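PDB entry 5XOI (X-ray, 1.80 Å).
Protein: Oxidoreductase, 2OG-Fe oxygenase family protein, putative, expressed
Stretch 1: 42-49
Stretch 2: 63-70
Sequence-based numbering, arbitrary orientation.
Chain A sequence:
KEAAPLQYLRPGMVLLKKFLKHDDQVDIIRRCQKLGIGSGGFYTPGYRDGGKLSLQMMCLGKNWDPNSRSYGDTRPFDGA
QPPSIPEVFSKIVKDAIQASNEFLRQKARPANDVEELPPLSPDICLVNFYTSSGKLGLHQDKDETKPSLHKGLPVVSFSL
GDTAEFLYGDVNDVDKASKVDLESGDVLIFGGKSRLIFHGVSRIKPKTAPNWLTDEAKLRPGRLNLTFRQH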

# COMPACT_ATOMS: atom_id res chain seq x y z
N PHE A 42 9.07 -8.63 10.65
CA PHE A 42 9.73 -7.49 10.04
C PHE A 42 11.24 -7.69 9.95
O PHE A 42 11.87 -8.28 10.84
CB PHE A 42 9.44 -6.22 10.85
CG PHE A 42 8.08 -5.63 10.58
CD1 PHE A 42 7.85 -4.86 9.46
CD2 PHE A 42 7.04 -5.85 11.46
CE1 PHE A 42 6.59 -4.31 9.22
CE2 PHE A 42 5.79 -5.33 11.23
CZ PHE A 42 5.56 -4.55 10.10
N TYR A 43 11.82 -7.20 8.86
CA TYR A 43 13.28 -7.15 8.72
C TYR A 43 13.64 -5.93 7.89
O TYR A 43 12.79 -5.35 7.21
CB TYR A 43 13.85 -8.41 8.06
CG TYR A 43 13.48 -8.58 6.60
CD1 TYR A 43 12.23 -9.07 6.24
CD2 TYR A 43 14.39 -8.27 5.57
CE1 TYR A 43 11.88 -9.25 4.92
CE2 TYR A 43 14.05 -8.45 4.23
CZ TYR A 43 12.79 -8.95 3.92
OH TYR A 43 12.42 -9.15 2.61
N THR A 44 14.91 -5.55 7.97
CA THR A 44 15.39 -4.42 7.19
C THR A 44 15.87 -4.91 5.83
O THR A 44 16.84 -5.68 5.78
CB THR A 44 16.51 -3.71 7.92
OG1 THR A 44 16.04 -3.31 9.21
CG2 THR A 44 16.96 -2.47 7.15
N PRO A 45 15.22 -4.52 4.73
CA PRO A 45 15.65 -5.03 3.42
C PRO A 45 16.97 -4.41 3.03
O PRO A 45 17.20 -3.21 3.22
CB PRO A 45 14.52 -4.59 2.48
N GLY A 46 17.84 -5.23 2.44
CA GLY A 46 19.10 -4.71 1.95
C GLY A 46 18.94 -3.85 0.71
O GLY A 46 19.76 -2.97 0.45
N TYR A 47 17.86 -4.06 -0.04
CA TYR A 47 17.62 -3.40 -1.31
C TYR A 47 16.14 -3.10 -1.46
O TYR A 47 15.30 -3.98 -1.23
CB TYR A 47 18.06 -4.28 -2.49
CG TYR A 47 17.39 -3.90 -3.80
CD1 TYR A 47 17.65 -2.68 -4.39
CD2 TYR A 47 16.49 -4.76 -4.43
CE1 TYR A 47 17.04 -2.31 -5.59
CE2 TYR A 47 15.87 -4.40 -5.62
CZ TYR A 47 16.15 -3.17 -6.19
OH TYR A 47 15.55 -2.80 -7.37
N ARG A 48 15.81 -1.86 -1.87
CA ARG A 48 14.49 -1.54 -2.40
C ARG A 48 14.67 -0.70 -3.66
O ARG A 48 15.50 0.21 -3.70
CB ARG A 48 13.61 -0.77 -1.40
CG ARG A 48 13.17 -1.60 -0.17
CD ARG A 48 12.15 -2.71 -0.53
NE ARG A 48 10.95 -2.16 -1.15
CZ ARG A 48 9.78 -1.98 -0.54
NH1 ARG A 48 9.59 -2.36 0.72
NH2 ARG A 48 8.79 -1.43 -1.23
N ASP A 49 13.88 -1.02 -4.68
CA ASP A 49 13.88 -0.23 -5.91
C ASP A 49 13.55 1.22 -5.58
O ASP A 49 12.47 1.51 -5.03
CB ASP A 49 12.88 -0.80 -6.90
CG ASP A 49 13.03 -0.24 -8.31
OD1 ASP A 49 13.95 0.56 -8.58
OD2 ASP A 49 12.22 -0.62 -9.17
N ASN A 63 5.78 -14.05 -0.75
CA ASN A 63 6.91 -13.23 -0.34
C ASN A 63 7.56 -12.55 -1.53
O ASN A 63 7.78 -13.18 -2.57
CB ASN A 63 7.95 -14.07 0.40
CG ASN A 63 9.08 -13.24 0.92
OD1 ASN A 63 8.88 -12.40 1.80
ND2 ASN A 63 10.29 -13.47 0.40
N TRP A 64 7.86 -11.26 -1.38
CA TRP A 64 8.71 -10.53 -2.33
C TRP A 64 10.12 -10.46 -1.76
O TRP A 64 10.33 -9.87 -0.69
CB TRP A 64 8.18 -9.11 -2.61
CG TRP A 64 8.99 -8.40 -3.67
CD1 TRP A 64 8.79 -8.45 -5.02
CD2 TRP A 64 10.15 -7.57 -3.47
NE1 TRP A 64 9.74 -7.70 -5.67
CE2 TRP A 64 10.59 -7.14 -4.75
CE3 TRP A 64 10.86 -7.13 -2.34
CZ2 TRP A 64 11.70 -6.31 -4.93
CZ3 TRP A 64 11.97 -6.30 -2.52
CH2 TRP A 64 12.38 -5.90 -3.81
N ASP A 65 11.09 -11.05 -2.47
CA ASP A 65 12.45 -11.15 -1.94
C ASP A 65 13.32 -10.04 -2.49
O ASP A 65 13.44 -9.91 -3.72
CB ASP A 65 13.08 -12.49 -2.30
CG ASP A 65 14.55 -12.55 -1.93
OD1 ASP A 65 14.92 -12.01 -0.86
OD2 ASP A 65 15.33 -13.12 -2.70
N PRO A 66 13.99 -9.25 -1.64
CA PRO A 66 14.83 -8.16 -2.19
C PRO A 66 16.05 -8.67 -2.93
O PRO A 66 16.38 -8.16 -4.01
CB PRO A 66 15.21 -7.35 -0.95
N ASN A 67 16.74 -9.68 -2.38
CA ASN A 67 17.99 -10.15 -2.98
C ASN A 67 17.77 -10.64 -4.41
O ASN A 67 18.59 -10.38 -5.30
CB ASN A 67 18.60 -11.25 -2.10
CG ASN A 67 19.98 -11.69 -2.58
OD1 ASN A 67 20.95 -10.92 -2.52
ND2 ASN A 67 20.07 -12.93 -3.05
N SER A 68 16.66 -11.35 -4.65
CA SER A 68 16.36 -11.92 -5.96
C SER A 68 15.38 -11.09 -6.78
O SER A 68 15.29 -11.30 -7.99
CB SER A 68 15.79 -13.33 -5.81
OG SER A 68 14.37 -13.29 -5.65
N ARG A 69 14.64 -10.18 -6.14
CA ARG A 69 13.67 -9.31 -6.82
C ARG A 69 12.60 -10.13 -7.54
O ARG A 69 12.22 -9.83 -8.68
CB ARG A 69 14.38 -8.34 -7.77
CG ARG A 69 15.72 -7.85 -7.24
CD ARG A 69 16.28 -6.68 -8.04
NE ARG A 69 17.19 -7.09 -9.10
CZ ARG A 69 18.41 -7.58 -8.90
NH1 ARG A 69 18.88 -7.74 -7.67
NH2 ARG A 69 19.17 -7.92 -9.94
N SER A 70 12.08 -11.15 -6.85
CA SER A 70 11.04 -12.02 -7.38
C SER A 70 10.15 -12.51 -6.24
O SER A 70 10.49 -12.35 -5.07
CB SER A 70 11.63 -13.22 -8.13
O HOH W 1 12.88 -11.95 1.40
O HOH W 2 10.00 -9.96 1.97

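No hydrogen bond passes directly between the modelled atoms of these two stretches; the polar part of the contact runs through two waters gathered at one hydroxyl. Y43 OH stops 4.0 Å from W64 O, and water 2 bridges them from the side. Water 2 accepts from Y43 OH at 2.6 Å and donates to W64 O and to N63 OD1, each at 2.7 Å. Water 1 donates to Y43 OH at 3.1 Å and to D65 OD1 at 3.0 Å, and accepts from N63 ND2 at 3.2 Å. The tyrosine hydroxyl thus gives to one water and takes from the other, while the N63 amide answers with its carbonyl to water 2 and its nitrogen to water 1. A tyrosine suits this place because its rigid ring, with chi1 in p, carries a group able to do both out to the waters.

The whole contact buries 309 Å², both sides summed; the rest of it is packing. Y47 and P66 bring their CA atoms within 5.6 Å, and each points its CB toward the other stretch. P66 CB lies 3.4 Å from Y47 O and makes apolar contacts at 4.5 Å with Y47 CB and P45 CB; both proline rings are incomplete in the model.

Y47, chi1 in t, carries its ring to W64 and R69: CE2 sits 4.2 Å from W64 CH2, at the edge of the indole, and 3.4 Å from R69 CD, so the arginine contributes its aliphatic stem here. R48 starts sideways, but chi1 and chi2, both m, bring R48 CD to 4.1 Å from W64 CZ3, with NH1 and NH2 hydrogen-bonded elsewhere in the structure. W64 and P66 are buried; the broad indole meets both Y47 and R48.

D65 turns its CB away and braces its own stretch, its OD2 accepting from S68 N at 3.0 Å.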